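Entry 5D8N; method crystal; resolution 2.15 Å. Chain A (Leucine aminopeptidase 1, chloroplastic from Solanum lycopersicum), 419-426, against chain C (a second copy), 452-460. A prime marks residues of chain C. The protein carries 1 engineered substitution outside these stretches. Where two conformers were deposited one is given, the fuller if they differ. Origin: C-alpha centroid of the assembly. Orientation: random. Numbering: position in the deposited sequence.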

# COMPACT_ATOMS: atom_id res chain seq x y z
N VAL A 419 -17.66 -8.46 -3.95
CA VAL A 419 -16.71 -9.00 -4.93
C VAL A 419 -17.36 -10.12 -5.71
O VAL A 419 -17.35 -10.11 -6.93
CB VAL A 419 -15.43 -9.52 -4.28
CG1 VAL A 419 -14.56 -10.23 -5.33
CG2 VAL A 419 -14.65 -8.35 -3.67
N ALA A 420 -18.08 -10.97 -4.99
CA ALA A 420 -18.71 -12.16 -5.57
C ALA A 420 -19.88 -11.84 -6.49
O ALA A 420 -20.03 -12.46 -7.55
CB ALA A 420 -19.18 -13.05 -4.44
N LEU A 421 -20.80 -11.00 -6.00
CA LEU A 421 -22.10 -10.88 -6.63
C LEU A 421 -22.38 -9.47 -7.11
O LEU A 421 -23.44 -9.22 -7.66
CB LEU A 421 -23.21 -11.33 -5.69
CG LEU A 421 -23.24 -12.81 -5.33
CD1 LEU A 421 -24.31 -13.11 -4.27
CD2 LEU A 421 -23.53 -13.62 -6.56
N GLY A 422 -21.42 -8.58 -6.92
CA GLY A 422 -21.56 -7.23 -7.40
C GLY A 422 -22.40 -6.37 -6.48
O GLY A 422 -22.81 -6.80 -5.42
N PRO A 423 -22.70 -5.15 -6.91
CA PRO A 423 -23.44 -4.20 -6.08
C PRO A 423 -24.94 -4.47 -5.91
O PRO A 423 -25.56 -3.90 -5.01
CB PRO A 423 -23.24 -2.86 -6.80
CG PRO A 423 -22.90 -3.21 -8.22
CD PRO A 423 -22.15 -4.53 -8.13
N SER A 424 -25.51 -5.31 -6.77
CA SER A 424 -26.95 -5.35 -6.94
C SER A 424 -27.62 -6.64 -6.46
O SER A 424 -28.86 -6.70 -6.43
CB SER A 424 -27.32 -5.14 -8.40
OG SER A 424 -26.76 -3.97 -8.93
N VAL A 425 -26.84 -7.65 -6.10
CA VAL A 425 -27.36 -8.99 -5.83
C VAL A 425 -26.89 -9.46 -4.46
O VAL A 425 -25.69 -9.57 -4.20
CB VAL A 425 -26.88 -10.02 -6.89
CG1 VAL A 425 -27.49 -11.39 -6.59
CG2 VAL A 425 -27.30 -9.60 -8.31
N ALA A 426 -27.83 -9.72 -3.56
CA ALA A 426 -27.49 -10.15 -2.22
C ALA A 426 -27.19 -11.64 -2.20
O ALA A 426 -27.71 -12.40 -3.02
CB ALA A 426 -28.62 -9.82 -1.25
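Chain C (452-460) RMPMEESYW

The contact is organised around one protruding side chain and the turn that receives it. On chain A the helix runs through Leu421; Gly422 is the first residue to leave helical phi/psi, at phi 81°, and the chain then turns through Pro423 and Ser424 before extending at Val425. Across from it, chain C passes through Met453′ and Pro454′ in extended backbone conformations, bends through Met455′ and Glu456′, and enters a 3-10 segment at Glu457′. The backbones keep their distance: the CA atoms of Leu421 and Pro454′ are 7.9 Å apart, those of Gly422 and Tyr459′ 8.0 Å, and those of Ser424 and Ser458′ 8.8 Å. Side chains must bridge that gap, and the two stretches run broadly in the same sense.

Tyr459′ is the main bump. With chi1 near -65° (m), it points toward chain A and carries its hydroxyl into the hollow formed by the turn, having more of its own surface covered by the other stretch, 96 Å², than any other residue here. At the tip, Tyr459′ OH donates to Leu421 O at 2.6 Å and accepts from Ser424 N at 3.0 Å, with an N-H...acceptor angle of 155°. One hydroxyl thus satisfies the Leu421 carbonyl and an amide three residues on, tying together the two sides of the turn. Pro423 N also lies 3.4 Å from Tyr459′ OH, but a proline nitrogen has no hydrogen to share, so this is packing alone.

The floor of the hollow depends on Gly422. A CB there would point toward chain C and sit 2.3 Å from Tyr459′ CE2, a clash; the absence of a side chain makes room for the ring, and the positive phi independently favours glycine. Around the ring, Pro423 CD rests 3.7 Å from Tyr459′ CE1, while Val425 CG2 lies 3.7 Å from Tyr459′ OH. Both approach obliquely. Val425, in the t rotamer, also brings CG2 to 4.0 Å from Glu456′ OE1, a contact without a hydrogen bond.

A second, mostly apolar fit flanks the first. Leu421 starts sideways, but its end comes nearer chain C, where CD2 lies 3.8 Å from Met453′ CE and also 3.8 Å from Pro454′ CD. Met453′ curls through three m torsions, bringing CE to 3.6 Å from Ala420 O and 4.4 Å from Ala420 CB.

At the other margin the surfaces part enough to admit a water, which lies 2.7 Å from Ser424 OG and donates to Ser458′ OG at 2.6 Å. Ser458′ OG in turn donates to Glu456′ OE2 at 2.6 Å, bracing the bend that precedes the tyrosine; Tyr459′ N to Glu456′ O, 3.2 Å, adds a backbone tie. The rule to read is compact: a glycine-floored turn, a hydroxyl that both gives and takes, and apolar contacts alongside.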

# COMPACT_ATOMS: atom_id res chain seq x y z
N ARG C 452 -22.92 -22.90 -9.25
CA ARG C 452 -23.36 -21.97 -10.25
C ARG C 452 -23.42 -20.55 -9.69
O ARG C 452 -23.90 -20.34 -8.58
CB ARG C 452 -24.71 -22.38 -10.83
CG ARG C 452 -25.03 -21.61 -12.12
CD ARG C 452 -26.45 -21.85 -12.57
NE ARG C 452 -26.75 -21.16 -13.82
CZ ARG C 452 -27.88 -21.32 -14.50
NH1 ARG C 452 -28.86 -22.05 -14.00
NH2 ARG C 452 -28.05 -20.67 -15.65
N MET C 453 -22.96 -19.59 -10.49
CA MET C 453 -23.03 -18.17 -10.17
C MET C 453 -23.82 -17.46 -11.27
O MET C 453 -23.89 -17.92 -12.40
CB MET C 453 -21.62 -17.60 -10.07
CG MET C 453 -20.80 -18.23 -8.95
SD MET C 453 -21.37 -17.65 -7.34
CE MET C 453 -20.70 -16.00 -7.33
N PRO C 454 -24.43 -16.32 -10.94
CA PRO C 454 -25.36 -15.75 -11.90
C PRO C 454 -24.64 -14.93 -12.96
O PRO C 454 -23.73 -14.15 -12.65
CB PRO C 454 -26.21 -14.83 -11.02
CG PRO C 454 -25.26 -14.39 -9.94
CD PRO C 454 -24.38 -15.58 -9.67
N MET C 455 -25.14 -14.96 -14.18
CA MET C 455 -24.65 -14.03 -15.19
C MET C 455 -25.51 -12.79 -15.22
O MET C 455 -26.41 -12.66 -16.04
CB MET C 455 -24.59 -14.75 -16.54
CG MET C 455 -23.46 -15.78 -16.51
SD MET C 455 -23.07 -16.57 -18.08
CE MET C 455 -22.41 -15.15 -18.93
N GLU C 456 -25.36 -11.96 -14.19
CA GLU C 456 -26.19 -10.79 -13.97
C GLU C 456 -25.94 -9.79 -15.11
O GLU C 456 -24.90 -9.13 -15.14
CB GLU C 456 -25.87 -10.18 -12.60
CG GLU C 456 -26.51 -8.82 -12.33
CD GLU C 456 -28.03 -8.84 -12.53
OE1 GLU C 456 -28.68 -9.83 -12.10
OE2 GLU C 456 -28.56 -7.87 -13.11
N GLU C 457 -26.93 -9.63 -15.98
CA GLU C 457 -26.78 -8.88 -17.24
C GLU C 457 -26.48 -7.41 -16.99
O GLU C 457 -25.83 -6.76 -17.80
CB GLU C 457 -28.03 -8.97 -18.14
CG GLU C 457 -29.35 -8.44 -17.58
CD GLU C 457 -29.70 -6.97 -17.87
OE1 GLU C 457 -30.44 -6.37 -17.06
OE2 GLU C 457 -29.32 -6.38 -18.90
N SER C 458 -27.06 -6.85 -15.93
CA SER C 458 -26.96 -5.41 -15.69
C SER C 458 -25.51 -5.00 -15.48
O SER C 458 -25.20 -3.82 -15.54
CB SER C 458 -27.80 -4.95 -14.49
OG SER C 458 -27.35 -5.52 -13.25
N TYR C 459 -24.61 -5.95 -15.27
CA TYR C 459 -23.23 -5.58 -15.01
C TYR C 459 -22.48 -5.34 -16.33
O TYR C 459 -21.33 -4.89 -16.32
CB TYR C 459 -22.54 -6.61 -14.12
CG TYR C 459 -23.09 -6.74 -12.72
CD1 TYR C 459 -23.85 -5.74 -12.14
CD2 TYR C 459 -22.82 -7.88 -11.98
CE1 TYR C 459 -24.33 -5.88 -10.85
CE2 TYR C 459 -23.26 -8.00 -10.68
CZ TYR C 459 -24.09 -7.04 -10.14
OH TYR C 459 -24.56 -7.20 -8.85
N TRP C 460 -23.09 -5.69 -17.46
CA TRP C 460 -22.40 -5.54 -18.72
C TRP C 460 -22.07 -4.08 -19.02
O TRP C 460 -21.09 -3.76 -19.70
CB TRP C 460 -23.19 -6.17 -19.87
CG TRP C 460 -22.44 -6.08 -21.16
CD1 TRP C 460 -22.84 -5.40 -22.30
CD2 TRP C 460 -21.14 -6.62 -21.47
NE1 TRP C 460 -21.87 -5.50 -23.28
CE2 TRP C 460 -20.81 -6.22 -22.78
CE3 TRP C 460 -20.24 -7.43 -20.77
CZ2 TRP C 460 -19.62 -6.56 -23.38
CZ3 TRP C 460 -19.02 -7.73 -21.34
CH2 TRP C 460 -18.73 -7.31 -22.65
O HOH W 1 -26.83 -3.60 -11.56